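T-cell surface glycoprotein CD1A1 antigen (Gallus gallus, PDB 3JVG) probably presents lipid antigens to T cells as a chicken CD1 molecule, binding apolar chains in a groove of its MHC class I-like ectodomain. Local coordinates at residues L119-D124 and T149-I154; K69-D74 and T107-A112; W128-M131 and S137-A140; R77-Y82 and F89-S94; L10-T15 and R73-L78. One frame throughout, in Å; residues are numbered along the deposited sequence.

Contact 1 (L119-D124 and T149-I154). With NAG (2-acetamido-2-deoxy-beta-D-glucopyranose), chain I.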
# COMPACT_ATOMS: atom_id res chain seq x y z
N LEU A 119 0.60 8.33 19.09
CA LEU A 119 1.16 7.62 20.23
C LEU A 119 2.11 6.57 19.71
O LEU A 119 1.85 5.96 18.67
CB LEU A 119 0.02 6.99 20.98
CG LEU A 119 -0.26 7.04 22.45
CD1 LEU A 119 0.22 8.31 23.20
CD2 LEU A 119 -1.78 6.72 22.66
N ARG A 120 3.22 6.37 20.40
CA ARG A 120 4.20 5.39 19.99
C ARG A 120 4.69 4.59 21.23
O ARG A 120 5.10 5.17 22.26
CB ARG A 120 5.39 6.04 19.28
CG ARG A 120 6.57 5.09 19.07
CD ARG A 120 7.71 5.74 18.25
NE ARG A 120 7.29 5.95 16.84
CZ ARG A 120 7.92 6.71 15.96
NH1 ARG A 120 9.01 7.40 16.29
NH2 ARG A 120 7.44 6.80 14.72
N PHE A 121 4.64 3.26 21.11
CA PHE A 121 5.12 2.41 22.15
C PHE A 121 6.64 2.38 22.21
O PHE A 121 7.33 2.34 21.18
CB PHE A 121 4.59 1.00 21.95
CG PHE A 121 4.71 0.11 23.21
CD1 PHE A 121 3.85 0.30 24.30
CD2 PHE A 121 5.68 -0.88 23.29
CE1 PHE A 121 3.97 -0.52 25.48
CE2 PHE A 121 5.80 -1.69 24.44
CZ PHE A 121 4.94 -1.50 25.54
N ASN A 122 7.15 2.41 23.43
CA ASN A 122 8.56 2.32 23.67
C ASN A 122 8.74 0.96 24.27
O ASN A 122 8.34 0.75 25.42
CB ASN A 122 8.93 3.37 24.70
CG ASN A 122 10.43 3.49 24.92
OD1 ASN A 122 11.17 2.48 25.04
ND2 ASN A 122 10.89 4.74 25.01
N LEU A 123 9.32 0.04 23.50
CA LEU A 123 9.52 -1.36 23.95
C LEU A 123 10.39 -1.50 25.24
O LEU A 123 10.04 -2.26 26.14
CB LEU A 123 10.09 -2.24 22.84
CG LEU A 123 10.29 -3.74 23.12
CD1 LEU A 123 8.97 -4.63 23.05
CD2 LEU A 123 11.40 -4.36 22.26
N ASP A 124 11.53 -0.83 25.31
CA ASP A 124 12.44 -1.07 26.46
C ASP A 124 11.86 -0.60 27.80
O ASP A 124 11.94 -1.30 28.81
CB ASP A 124 13.83 -0.45 26.22
CG ASP A 124 14.66 -1.22 25.17
OD1 ASP A 124 15.76 -0.74 24.80
OD2 ASP A 124 14.23 -2.32 24.71
N THR A 149 0.12 -3.35 33.33
CA THR A 149 0.02 -4.73 33.08
C THR A 149 -0.14 -4.96 31.59
O THR A 149 0.57 -5.81 31.01
CB THR A 149 -1.20 -5.29 33.85
OG1 THR A 149 -0.98 -5.13 35.26
CG2 THR A 149 -1.43 -6.72 33.53
N LEU A 150 -1.08 -4.24 30.96
CA LEU A 150 -1.23 -4.32 29.50
C LEU A 150 0.11 -4.04 28.82
O LEU A 150 0.48 -4.74 27.89
CB LEU A 150 -2.27 -3.30 28.98
CG LEU A 150 -2.30 -2.89 27.51
CD1 LEU A 150 -2.64 -4.06 26.63
CD2 LEU A 150 -3.32 -1.77 27.26
N ASN A 151 0.84 -3.05 29.31
CA ASN A 151 2.07 -2.66 28.67
C ASN A 151 3.17 -3.70 28.79
O ASN A 151 3.97 -3.84 27.86
CB ASN A 151 2.58 -1.32 29.21
CG ASN A 151 1.65 -0.17 28.85
OD1 ASN A 151 0.90 -0.23 27.87
ND2 ASN A 151 1.72 0.89 29.65
N GLU A 152 3.28 -4.34 29.96
CA GLU A 152 4.11 -5.55 30.13
C GLU A 152 3.76 -6.66 29.13
O GLU A 152 4.65 -7.24 28.54
CB GLU A 152 3.95 -6.10 31.56
CG GLU A 152 4.63 -5.19 32.55
CD GLU A 152 4.13 -5.36 33.98
OE1 GLU A 152 3.27 -6.28 34.24
OE2 GLU A 152 4.63 -4.59 34.86
N VAL A 153 2.48 -6.94 28.94
CA VAL A 153 2.04 -7.93 27.96
C VAL A 153 2.33 -7.46 26.51
O VAL A 153 2.84 -8.20 25.73
CB VAL A 153 0.54 -8.31 28.14
CG1 VAL A 153 0.06 -9.33 27.07
CG2 VAL A 153 0.32 -8.86 29.57
N ILE A 154 2.08 -6.19 26.20
CA ILE A 154 2.46 -5.65 24.85
C ILE A 154 3.97 -5.90 24.54
O ILE A 154 4.32 -6.30 23.44
CB ILE A 154 2.10 -4.13 24.61
CG1 ILE A 154 0.56 -3.92 24.54
CG2 ILE A 154 2.84 -3.61 23.32
CD1 ILE A 154 0.07 -2.46 24.90
C1 NAG I . 14.07 -8.74 22.64
C2 NAG I . 14.80 -8.17 23.89
C3 NAG I . 16.34 -8.37 23.84
C4 NAG I . 16.64 -9.87 23.72
C5 NAG I . 15.86 -10.54 22.56
C6 NAG I . 15.93 -12.08 22.71
C7 NAG I . 13.48 -6.55 25.13
C8 NAG I . 13.19 -5.11 25.41
N2 NAG I . 14.43 -6.79 24.22
O3 NAG I . 16.99 -7.81 24.98
O4 NAG I . 18.06 -10.10 23.67
O5 NAG I . 14.49 -10.11 22.39
O6 NAG I . 15.45 -12.77 21.58
O7 NAG I . 12.86 -7.43 25.74
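Phe121 and Ile154 make the apolar half of this contact, in which strand 116-122 meets helix 148-172. The methyl CG2 of Ile154 sits over the middle of the Phe121 ring, 3.7 Å from its centroid and only 11° off the normal, a well-formed CH-pi contact. With CG anti to the backbone N (chi1 -163°) the ring projects toward the helix, and its second torsion turns a face to Ile154. A beta-branched isoleucine suits the helix side, since the short methyl branch CG2, held close to the helix, reaches the ring directly.

The polar half lies at the ring's edge. Phe121 CZ approaches the carbonyl Asn151 O at 3.4 Å, near the ring plane, bringing the weakly positive rim of the phenyl group to a negative oxygen. The side-chain amide of Asn151 is turned 61° from the ring, with OD1 3.9 Å from Phe121 CE1. Although buried, this amide is satisfied: OD1 accepts from Trp128 NE1, and ND2 donates to Met144 O.

Sugar contacts are peripheral. Leu123 CD2 lies 3.7 Å from the acetamido methyl C8 of the N-acetylglucosamine attached to Asn159. At the strand end, Leu123 O accepts from Gln155 NE2 of the same helix. Here a floor strand supports helix 148-172, one of the two helical walls that flank the groove over the antiparallel sheet of the MHC class I-like fold.

Contact 2 (K69-D74 and T107-A112)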
# COMPACT_ATOMS: atom_id res chain seq x y z
N LYS A 69 -10.01 -9.11 17.66
CA LYS A 69 -11.34 -8.57 17.79
C LYS A 69 -11.46 -7.76 19.08
O LYS A 69 -12.12 -6.71 19.08
CB LYS A 69 -12.38 -9.67 17.76
CG LYS A 69 -12.47 -10.43 16.43
CD LYS A 69 -13.49 -11.62 16.53
CE LYS A 69 -13.99 -12.02 15.11
NZ LYS A 69 -14.93 -13.20 15.13
N SER A 70 -10.81 -8.20 20.17
CA SER A 70 -10.79 -7.43 21.42
C SER A 70 -10.04 -6.13 21.19
O SER A 70 -10.47 -5.07 21.67
CB SER A 70 -10.13 -8.18 22.60
OG SER A 70 -10.74 -9.43 22.84
N TYR A 71 -8.91 -6.19 20.47
CA TYR A 71 -8.16 -4.98 20.24
C TYR A 71 -9.07 -3.94 19.59
O TYR A 71 -9.19 -2.81 20.07
CB TYR A 71 -6.91 -5.22 19.38
CG TYR A 71 -6.17 -3.94 19.01
CD1 TYR A 71 -5.25 -3.38 19.89
CD2 TYR A 71 -6.40 -3.28 17.80
CE1 TYR A 71 -4.56 -2.20 19.61
CE2 TYR A 71 -5.72 -2.08 17.48
CZ TYR A 71 -4.79 -1.56 18.39
OH TYR A 71 -4.10 -0.40 18.11
N VAL A 72 -9.70 -4.32 18.48
CA VAL A 72 -10.54 -3.44 17.71
C VAL A 72 -11.69 -2.83 18.54
O VAL A 72 -11.86 -1.60 18.58
CB VAL A 72 -11.07 -4.17 16.52
CG1 VAL A 72 -12.21 -3.40 15.89
CG2 VAL A 72 -9.89 -4.39 15.49
N ARG A 73 -12.45 -3.70 19.19
CA ARG A 73 -13.53 -3.33 20.06
C ARG A 73 -13.08 -2.42 21.22
O ARG A 73 -13.76 -1.44 21.53
CB ARG A 73 -14.11 -4.62 20.64
CG ARG A 73 -15.36 -4.48 21.47
CD ARG A 73 -16.06 -5.87 21.68
NE ARG A 73 -15.13 -6.87 22.23
CZ ARG A 73 -14.87 -8.07 21.70
NH1 ARG A 73 -15.49 -8.51 20.60
NH2 ARG A 73 -14.01 -8.87 22.32
N ASP A 74 -11.97 -2.74 21.86
CA ASP A 74 -11.54 -1.98 23.03
C ASP A 74 -11.05 -0.62 22.59
O ASP A 74 -11.29 0.36 23.26
CB ASP A 74 -10.43 -2.69 23.82
CG ASP A 74 -10.93 -3.94 24.59
OD1 ASP A 74 -12.15 -4.22 24.66
OD2 ASP A 74 -10.07 -4.67 25.14
N THR A 107 10.75 -3.59 16.50
CA THR A 107 9.33 -3.71 16.78
C THR A 107 8.71 -2.35 16.61
O THR A 107 9.41 -1.34 16.70
CB THR A 107 9.01 -4.19 18.25
OG1 THR A 107 9.48 -3.20 19.19
CG2 THR A 107 9.57 -5.55 18.52
N PHE A 108 7.41 -2.31 16.34
CA PHE A 108 6.73 -1.03 16.23
C PHE A 108 5.31 -1.15 16.70
O PHE A 108 4.67 -2.20 16.50
CB PHE A 108 6.78 -0.47 14.79
CG PHE A 108 6.34 -1.45 13.71
CD1 PHE A 108 7.24 -2.31 13.14
CD2 PHE A 108 5.03 -1.43 13.23
CE1 PHE A 108 6.86 -3.19 12.14
CE2 PHE A 108 4.62 -2.27 12.20
CZ PHE A 108 5.54 -3.19 11.66
N PHE A 109 4.82 -0.10 17.35
CA PHE A 109 3.41 -0.08 17.70
C PHE A 109 3.10 1.42 17.79
O PHE A 109 3.47 2.08 18.76
CB PHE A 109 3.16 -0.82 19.04
CG PHE A 109 1.69 -0.89 19.50
CD1 PHE A 109 1.37 -1.64 20.64
CD2 PHE A 109 0.66 -0.27 18.81
CE1 PHE A 109 0.04 -1.77 21.10
CE2 PHE A 109 -0.66 -0.36 19.25
CZ PHE A 109 -0.97 -1.11 20.42
N ASP A 110 2.49 1.92 16.70
CA ASP A 110 2.17 3.31 16.53
C ASP A 110 0.66 3.49 16.32
O ASP A 110 -0.01 2.68 15.62
CB ASP A 110 2.89 3.90 15.31
CG ASP A 110 4.40 3.93 15.49
OD1 ASP A 110 5.04 2.93 15.17
OD2 ASP A 110 4.96 5.00 15.89
N ILE A 111 0.14 4.54 16.92
CA ILE A 111 -1.19 5.01 16.68
C ILE A 111 -1.17 6.39 16.03
O ILE A 111 -0.39 7.30 16.41
CB ILE A 111 -1.99 4.92 17.95
CG1 ILE A 111 -2.00 3.42 18.40
CG2 ILE A 111 -3.36 5.51 17.76
CD1 ILE A 111 -2.45 3.18 19.76
N ALA A 112 -1.98 6.51 14.97
CA ALA A 112 -2.13 7.78 14.34
C ALA A 112 -3.51 8.37 14.62
O ALA A 112 -4.51 7.65 14.89
CB ALA A 112 -1.84 7.70 12.82
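Tyr71 OH, hydrogen-bonded to Ser93 OG, reaches from the wall helix into the groove of this MHC class I-like domain to lie 3.6 Å from Phe109 CE2. Helix 58-82 supplies the tyrosine and strand 105-113 of the sheet floor supplies the phenylalanine, so the contact ties one wall of the groove to its base. The two side chains approach from opposite directions. Tyr71 leaves the helix with CG anti to its own N (chi1 175°), which carries the phenol out from the helix to the strand. Phe109 is equally extended and has an unusual second torsion, chi2 175°, that places its ring almost in the plane of CA, CB and CG.

The hydroxyl therefore meets the rim of the phenylalanine, near its plane, where the C-H groups are weakly positive. Beside it, Tyr71 CE1 touches Phe109 CZ at 3.8 Å. Tyrosine suits this position because its apolar ring can pack among aromatic groups while its hydroxyl is hydrogen-bonded to a serine of strand 89-99. The rings of His12 and Trp128 extend the cluster, edge-to-face with Tyr71 and Phe109 respectively. On the other face of the sheet, Asp110 packs on an aromatic side chain of the second protein chain and forms a salt bridge with Arg120. Ile111 comes within about 3 Å (nearest atoms) of an unidentified bound molecule, while its CD1 stays 4.3 Å from Tyr71 OH.

Contact 3 (W128-M131 and S137-A140)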
# COMPACT_ATOMS: atom_id res chain seq x y z
N TRP A 128 4.48 4.49 26.77
CA TRP A 128 4.04 5.27 25.61
C TRP A 128 4.68 6.63 25.45
O TRP A 128 4.76 7.40 26.40
CB TRP A 128 2.53 5.37 25.61
CG TRP A 128 1.86 3.99 25.55
CD1 TRP A 128 1.56 3.16 26.61
CD2 TRP A 128 1.46 3.29 24.36
NE1 TRP A 128 0.98 2.01 26.16
CE2 TRP A 128 0.92 2.04 24.79
CE3 TRP A 128 1.51 3.59 22.97
CZ2 TRP A 128 0.39 1.10 23.89
CZ3 TRP A 128 1.00 2.65 22.08
CH2 TRP A 128 0.46 1.41 22.55
N ASP A 129 5.15 6.92 24.23
CA ASP A 129 5.57 8.29 23.83
C ASP A 129 4.41 9.07 23.19
O ASP A 129 3.77 8.61 22.22
CB ASP A 129 6.78 8.28 22.87
CG ASP A 129 7.95 7.37 23.36
OD1 ASP A 129 8.08 7.12 24.59
OD2 ASP A 129 8.75 6.90 22.50
N GLN A 130 4.19 10.27 23.73
CA GLN A 130 3.26 11.24 23.19
C GLN A 130 3.89 11.78 21.90
O GLN A 130 5.03 12.28 21.92
CB GLN A 130 3.05 12.36 24.22
CG GLN A 130 2.09 13.49 23.80
CD GLN A 130 2.02 14.68 24.81
OE1 GLN A 130 2.29 14.55 25.99
NE2 GLN A 130 1.64 15.83 24.32
N MET A 131 3.16 11.69 20.78
CA MET A 131 3.68 12.13 19.49
C MET A 131 3.14 13.48 18.96
O MET A 131 3.69 14.05 18.01
CB MET A 131 3.48 11.01 18.46
CG MET A 131 4.17 9.69 18.90
SD MET A 131 5.97 9.89 19.11
CE MET A 131 6.54 9.92 17.40
N SER A 137 -3.40 14.10 22.66
CA SER A 137 -2.26 13.17 22.73
C SER A 137 -1.66 13.06 24.16
O SER A 137 -1.33 11.98 24.61
CB SER A 137 -1.18 13.64 21.69
OG SER A 137 -0.13 12.66 21.53
N ALA A 138 -1.55 14.18 24.87
CA ALA A 138 -1.17 14.19 26.28
C ALA A 138 -2.11 13.33 27.11
O ALA A 138 -1.65 12.57 27.92
CB ALA A 138 -1.13 15.61 26.84
N LYS A 139 -3.42 13.42 26.89
CA LYS A 139 -4.36 12.60 27.67
C LYS A 139 -4.14 11.13 27.37
O LYS A 139 -3.97 10.32 28.27
CB LYS A 139 -5.79 12.95 27.33
CG LYS A 139 -6.86 12.23 28.13
CD LYS A 139 -8.23 12.93 27.91
CE LYS A 139 -9.40 12.18 28.57
NZ LYS A 139 -10.62 13.04 28.60
N ALA A 140 -4.09 10.80 26.08
CA ALA A 140 -3.92 9.40 25.65
C ALA A 140 -2.66 8.78 26.27
O ALA A 140 -2.69 7.65 26.75
CB ALA A 140 -3.86 9.35 24.14
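Gln130 and Ser137 begin the tight part of this contact: the methylene CG of Gln130 comes to 3.3 Å from Ser137 OG. Strand 127-130, the outermost strand on its side of the sheet of the MHC class I-like domain, here leads into the short helix 135-145. Gln130 runs out straight, with chi1 180° and chi2 -174°, so that CG and the terminal amide lie along the first turn. The amide rests against Ala138, with CD 3.5 Å from Ala138 CA and OE1 3.7 Å from Ala138 CB. The small alanine allows this close approach to the helix backbone, and the tight patch reaches the surface, since Gln130 and Ala138 are partly exposed.

The rest is looser. Met131, whose CB points away from the helix, packs its side chain on Arg120. Lys139 is exposed and takes no part across the contact; its NZ makes a weak hydrogen bond to Tyr82 O.

A short polar side chain is apt at the buried serine: Ser137 OG is hydrogen-bonded to Phe118 O and to Gln132 N. Gln130 NE2 donates to Gln132 O. The polar bonds thus tie the connection and strand 116-122, while the two segments themselves meet by van der Waals contact.

Contact 4 (R77-Y82 and F89-S94)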
# COMPACT_ATOMS: atom_id res chain seq x y z
N ARG A 77 -13.90 1.59 22.07
CA ARG A 77 -14.50 1.93 23.34
C ARG A 77 -13.68 2.97 24.07
O ARG A 77 -14.24 3.88 24.64
CB ARG A 77 -14.77 0.68 24.19
CG ARG A 77 -15.94 -0.14 23.65
CD ARG A 77 -16.11 -1.51 24.38
N LEU A 78 -12.36 2.84 24.05
CA LEU A 78 -11.51 3.81 24.73
C LEU A 78 -11.65 5.22 24.16
O LEU A 78 -11.74 6.18 24.93
CB LEU A 78 -10.03 3.41 24.67
CG LEU A 78 -9.66 2.26 25.62
CD1 LEU A 78 -8.26 1.81 25.29
CD2 LEU A 78 -9.76 2.65 27.11
N VAL A 79 -11.66 5.31 22.82
CA VAL A 79 -11.81 6.56 22.10
C VAL A 79 -13.13 7.22 22.45
O VAL A 79 -13.16 8.39 22.80
CB VAL A 79 -11.72 6.33 20.56
CG1 VAL A 79 -12.31 7.50 19.81
CG2 VAL A 79 -10.27 6.05 20.11
N GLN A 80 -14.22 6.47 22.40
CA GLN A 80 -15.52 7.05 22.69
C GLN A 80 -15.63 7.52 24.11
O GLN A 80 -16.22 8.57 24.37
CB GLN A 80 -16.64 6.05 22.40
CG GLN A 80 -16.80 5.76 20.94
CD GLN A 80 -17.78 4.64 20.70
OE1 GLN A 80 -18.19 3.93 21.65
NE2 GLN A 80 -18.21 4.48 19.45
N MET A 81 -15.02 6.77 25.03
CA MET A 81 -14.99 7.11 26.46
C MET A 81 -14.20 8.39 26.77
O MET A 81 -14.64 9.20 27.55
CB MET A 81 -14.49 5.91 27.29
CG MET A 81 -14.41 6.14 28.79
SD MET A 81 -14.60 4.62 29.79
CE MET A 81 -14.54 5.32 31.44
N TYR A 82 -13.06 8.58 26.13
CA TYR A 82 -12.15 9.64 26.53
C TYR A 82 -11.92 10.83 25.59
O TYR A 82 -11.08 11.66 25.89
CB TYR A 82 -10.80 9.02 26.88
CG TYR A 82 -10.85 8.11 28.07
CD1 TYR A 82 -10.85 8.62 29.37
CD2 TYR A 82 -10.90 6.72 27.90
CE1 TYR A 82 -10.89 7.78 30.47
CE2 TYR A 82 -10.94 5.86 29.00
CZ TYR A 82 -10.94 6.40 30.29
OH TYR A 82 -10.99 5.56 31.36
N PHE A 89 -13.74 11.66 12.83
CA PHE A 89 -12.28 11.64 12.85
C PHE A 89 -11.79 10.21 12.65
O PHE A 89 -12.58 9.26 12.72
CB PHE A 89 -11.70 12.24 14.14
CG PHE A 89 -12.25 11.63 15.40
CD1 PHE A 89 -11.81 10.40 15.84
CD2 PHE A 89 -13.21 12.30 16.14
CE1 PHE A 89 -12.34 9.84 17.01
CE2 PHE A 89 -13.73 11.75 17.31
CZ PHE A 89 -13.30 10.53 17.74
N VAL A 90 -10.49 10.08 12.40
CA VAL A 90 -9.94 8.78 12.14
C VAL A 90 -8.71 8.45 12.96
O VAL A 90 -7.80 9.31 13.14
CB VAL A 90 -9.89 8.40 10.56
CG1 VAL A 90 -10.46 9.45 9.65
CG2 VAL A 90 -8.60 7.71 10.06
N PHE A 91 -8.72 7.25 13.50
CA PHE A 91 -7.56 6.66 14.13
C PHE A 91 -7.06 5.53 13.26
O PHE A 91 -7.87 4.88 12.57
CB PHE A 91 -7.88 6.12 15.51
CG PHE A 91 -7.84 7.14 16.58
CD1 PHE A 91 -8.99 7.83 16.92
CD2 PHE A 91 -6.65 7.40 17.25
CE1 PHE A 91 -8.97 8.83 17.95
CE2 PHE A 91 -6.58 8.34 18.30
CZ PHE A 91 -7.75 9.08 18.66
N GLN A 92 -5.74 5.36 13.28
CA GLN A 92 -5.07 4.22 12.71
C GLN A 92 -4.05 3.60 13.67
O GLN A 92 -3.48 4.29 14.57
CB GLN A 92 -4.41 4.63 11.37
CG GLN A 92 -5.37 5.24 10.34
CD GLN A 92 -4.63 6.13 9.35
OE1 GLN A 92 -4.52 7.33 9.58
NE2 GLN A 92 -4.01 5.52 8.31
N SER A 93 -3.81 2.29 13.49
CA SER A 93 -2.69 1.60 14.16
C SER A 93 -1.88 0.84 13.17
O SER A 93 -2.44 0.27 12.24
CB SER A 93 -3.11 0.50 15.17
OG SER A 93 -4.27 0.79 15.86
N SER A 94 -0.57 0.75 13.44
CA SER A 94 0.37 -0.06 12.67
C SER A 94 1.16 -0.79 13.73
O SER A 94 1.77 -0.15 14.61
CB SER A 94 1.27 0.87 11.86
OG SER A 94 2.24 0.19 11.08
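The last turns of helix 58-82, one wall of the MHC class I-like groove, pack on the start of strand 89-99 in its floor through Val79, which touches both Phe89 and Phe91. The two methyl groups of the valine divide the work. CG1, anti to the backbone N (chi1 161°), meets the rim of Phe89 in the plane of the ring, 3.6 Å from CE1. CG2 instead lies over a face of Phe91, 4.1 Å from the ring centroid and 25° off the normal, offset toward the CE1 side in a CH-pi contact.

Phe89 CG stands between the backbone N and the carbonyl carbon (chi1 54°), a sterically demanding choice. It brings Phe89 CE1 to the edge of the Phe91 ring, so the two phenylalanines also touch each other. Phe91 continues the aromatic cluster edge-to-face with Phe118. A compact beta-branched residue fits here because it offers two methyl groups at once without a long, flexible chain.

Gln92, on the far face of the sheet, is hydrogen-bonded to the second protein chain, probably beta2-microglobulin. The patch formed by Val79, Phe89 and Phe91 is apolar, which is consistent with the hydrocarbon-lined grooves in which CD1 proteins hold lipids.

Contact 5 (L10-T15 and R73-L78)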
# COMPACT_ATOMS: atom_id res chain seq x y z
N LEU A 10 0.53 -5.48 11.04
CA LEU A 10 -0.92 -5.43 11.16
C LEU A 10 -1.33 -3.99 11.13
O LEU A 10 -0.84 -3.17 11.94
CB LEU A 10 -1.37 -6.05 12.48
CG LEU A 10 -0.97 -7.52 12.73
CD1 LEU A 10 -1.44 -7.94 14.14
CD2 LEU A 10 -1.58 -8.48 11.64
N LEU A 11 -2.28 -3.69 10.26
CA LEU A 11 -2.79 -2.35 10.08
C LEU A 11 -4.26 -2.32 10.50
O LEU A 11 -5.08 -3.21 10.15
CB LEU A 11 -2.69 -2.02 8.60
CG LEU A 11 -1.32 -1.89 7.92
CD1 LEU A 11 -1.52 -1.36 6.45
CD2 LEU A 11 -0.26 -0.93 8.77
N HIS A 12 -4.63 -1.28 11.20
CA HIS A 12 -6.03 -1.11 11.57
C HIS A 12 -6.41 0.36 11.34
O HIS A 12 -5.55 1.28 11.44
CB HIS A 12 -6.19 -1.57 13.01
CG HIS A 12 -7.15 -0.77 13.86
ND1 HIS A 12 -6.76 0.34 14.59
CD2 HIS A 12 -8.46 -0.99 14.18
CE1 HIS A 12 -7.79 0.79 15.29
NE2 HIS A 12 -8.84 0.01 15.05
N PHE A 13 -7.66 0.61 10.96
CA PHE A 13 -8.12 2.00 10.90
C PHE A 13 -9.56 2.06 11.30
O PHE A 13 -10.28 1.06 11.17
CB PHE A 13 -7.94 2.65 9.54
CG PHE A 13 -8.53 1.87 8.36
CD1 PHE A 13 -9.80 2.18 7.87
CD2 PHE A 13 -7.77 0.90 7.71
CE1 PHE A 13 -10.33 1.52 6.80
CE2 PHE A 13 -8.29 0.20 6.61
CZ PHE A 13 -9.57 0.52 6.16
N ALA A 14 -9.97 3.24 11.77
CA ALA A 14 -11.33 3.45 12.27
C ALA A 14 -11.79 4.88 12.04
O ALA A 14 -11.12 5.85 12.43
CB ALA A 14 -11.41 3.10 13.75
N THR A 15 -12.92 5.02 11.37
CA THR A 15 -13.53 6.31 11.25
C THR A 15 -14.63 6.40 12.31
O THR A 15 -15.64 5.67 12.25
CB THR A 15 -14.19 6.51 9.85
OG1 THR A 15 -13.21 6.29 8.83
CG2 THR A 15 -14.69 7.89 9.72
N ARG A 73 -12.45 -3.70 19.19
CA ARG A 73 -13.53 -3.33 20.06
C ARG A 73 -13.08 -2.42 21.22
O ARG A 73 -13.76 -1.44 21.53
CB ARG A 73 -14.11 -4.62 20.64
CG ARG A 73 -15.36 -4.48 21.47
CD ARG A 73 -16.06 -5.87 21.68
NE ARG A 73 -15.13 -6.87 22.23
CZ ARG A 73 -14.87 -8.07 21.70
NH1 ARG A 73 -15.49 -8.51 20.60
NH2 ARG A 73 -14.01 -8.87 22.32
N ASP A 74 -11.97 -2.74 21.86
CA ASP A 74 -11.54 -1.98 23.03
C ASP A 74 -11.05 -0.62 22.59
O ASP A 74 -11.29 0.36 23.26
CB ASP A 74 -10.43 -2.69 23.82
CG ASP A 74 -10.93 -3.94 24.59
OD1 ASP A 74 -12.15 -4.22 24.66
OD2 ASP A 74 -10.07 -4.67 25.14
N PHE A 75 -10.37 -0.59 21.44
CA PHE A 75 -9.91 0.67 20.80
C PHE A 75 -11.09 1.61 20.63
O PHE A 75 -11.04 2.76 21.04
CB PHE A 75 -9.23 0.41 19.45
CG PHE A 75 -8.37 1.54 18.97
CD1 PHE A 75 -6.99 1.45 19.05
CD2 PHE A 75 -8.97 2.72 18.46
CE1 PHE A 75 -6.20 2.52 18.62
CE2 PHE A 75 -8.20 3.79 18.06
CZ PHE A 75 -6.79 3.69 18.13
N SER A 76 -12.17 1.11 20.06
CA SER A 76 -13.30 1.99 19.79
C SER A 76 -13.91 2.46 21.07
O SER A 76 -14.32 3.61 21.21
CB SER A 76 -14.33 1.28 18.90
OG SER A 76 -13.74 1.00 17.65
N ARG A 77 -13.90 1.59 22.07
CA ARG A 77 -14.50 1.93 23.34
C ARG A 77 -13.68 2.97 24.07
O ARG A 77 -14.24 3.88 24.64
CB ARG A 77 -14.77 0.68 24.19
CG ARG A 77 -15.94 -0.14 23.65
CD ARG A 77 -16.11 -1.51 24.38
N LEU A 78 -12.36 2.84 24.05
CA LEU A 78 -11.51 3.81 24.73
C LEU A 78 -11.65 5.22 24.16
O LEU A 78 -11.74 6.18 24.93
CB LEU A 78 -10.03 3.41 24.67
CG LEU A 78 -9.66 2.26 25.62
CD1 LEU A 78 -8.26 1.81 25.29
CD2 LEU A 78 -9.76 2.65 27.11
O HOH W 1 -11.56 0.28 16.51
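His12 directs CE1 at the face of Phe75, in an edge-to-face pair whose centroids are 4.8 Å apart and whose planes are inclined by 61°. CE1 stands almost above the middle of the phenyl ring and lies 3.8 Å from Phe75 CG. The conformation of His12 is unusual: chi1 is 143°, well short of a fully staggered position, and this swing carries the imidazole across to the phenylalanine. Phe75 has CG opposite the backbone N (chi1 -161°), which brings its ring down from the helix.

In the MHC class I-like fold, this places strand 6-18 of the sheet floor beneath helix 58-82. The side chain of Phe75 is about 4 Å (nearest atoms) from an unidentified bound molecule. Imidazole suits the position because its carbon edge can face an aromatic ring while both nitrogens are engaged. His12 ND1 is hydrogen-bonded to Ser93 OG. On the other side of CE1, His12 NE2 is linked to a water 3.1 Å away that lies in the ring plane. The water passes the link on to the helix through Ser76 OG, at 2.6 Å. Ser76 OG also makes a weak hydrogen bond to Val72 O.

All five contacts join helices to the eight-stranded floor of the groove domain. Contacts 2, 4 and 5 share helix 58-82 and bring it down on three adjacent strands, 105-113, 89-99 and 6-18. Contact 1 does the same for helix 148-172, and contact 3 for the short helix 135-145 at the sheet's outer strand. Contacts 1, 2 and 4 are buried and dominated by aromatic and methyl groups; contacts 3 and 5 are partly buried, one relying on a glutamine and a serine, the other on an edge-to-face histidine-phenylalanine pair with a water bridge beside it. Trp128 of contact 3 touches both Phe121 and Phe109, joining contacts 1 and 2. Ser93 of contact 4 couples contacts 2 and 5.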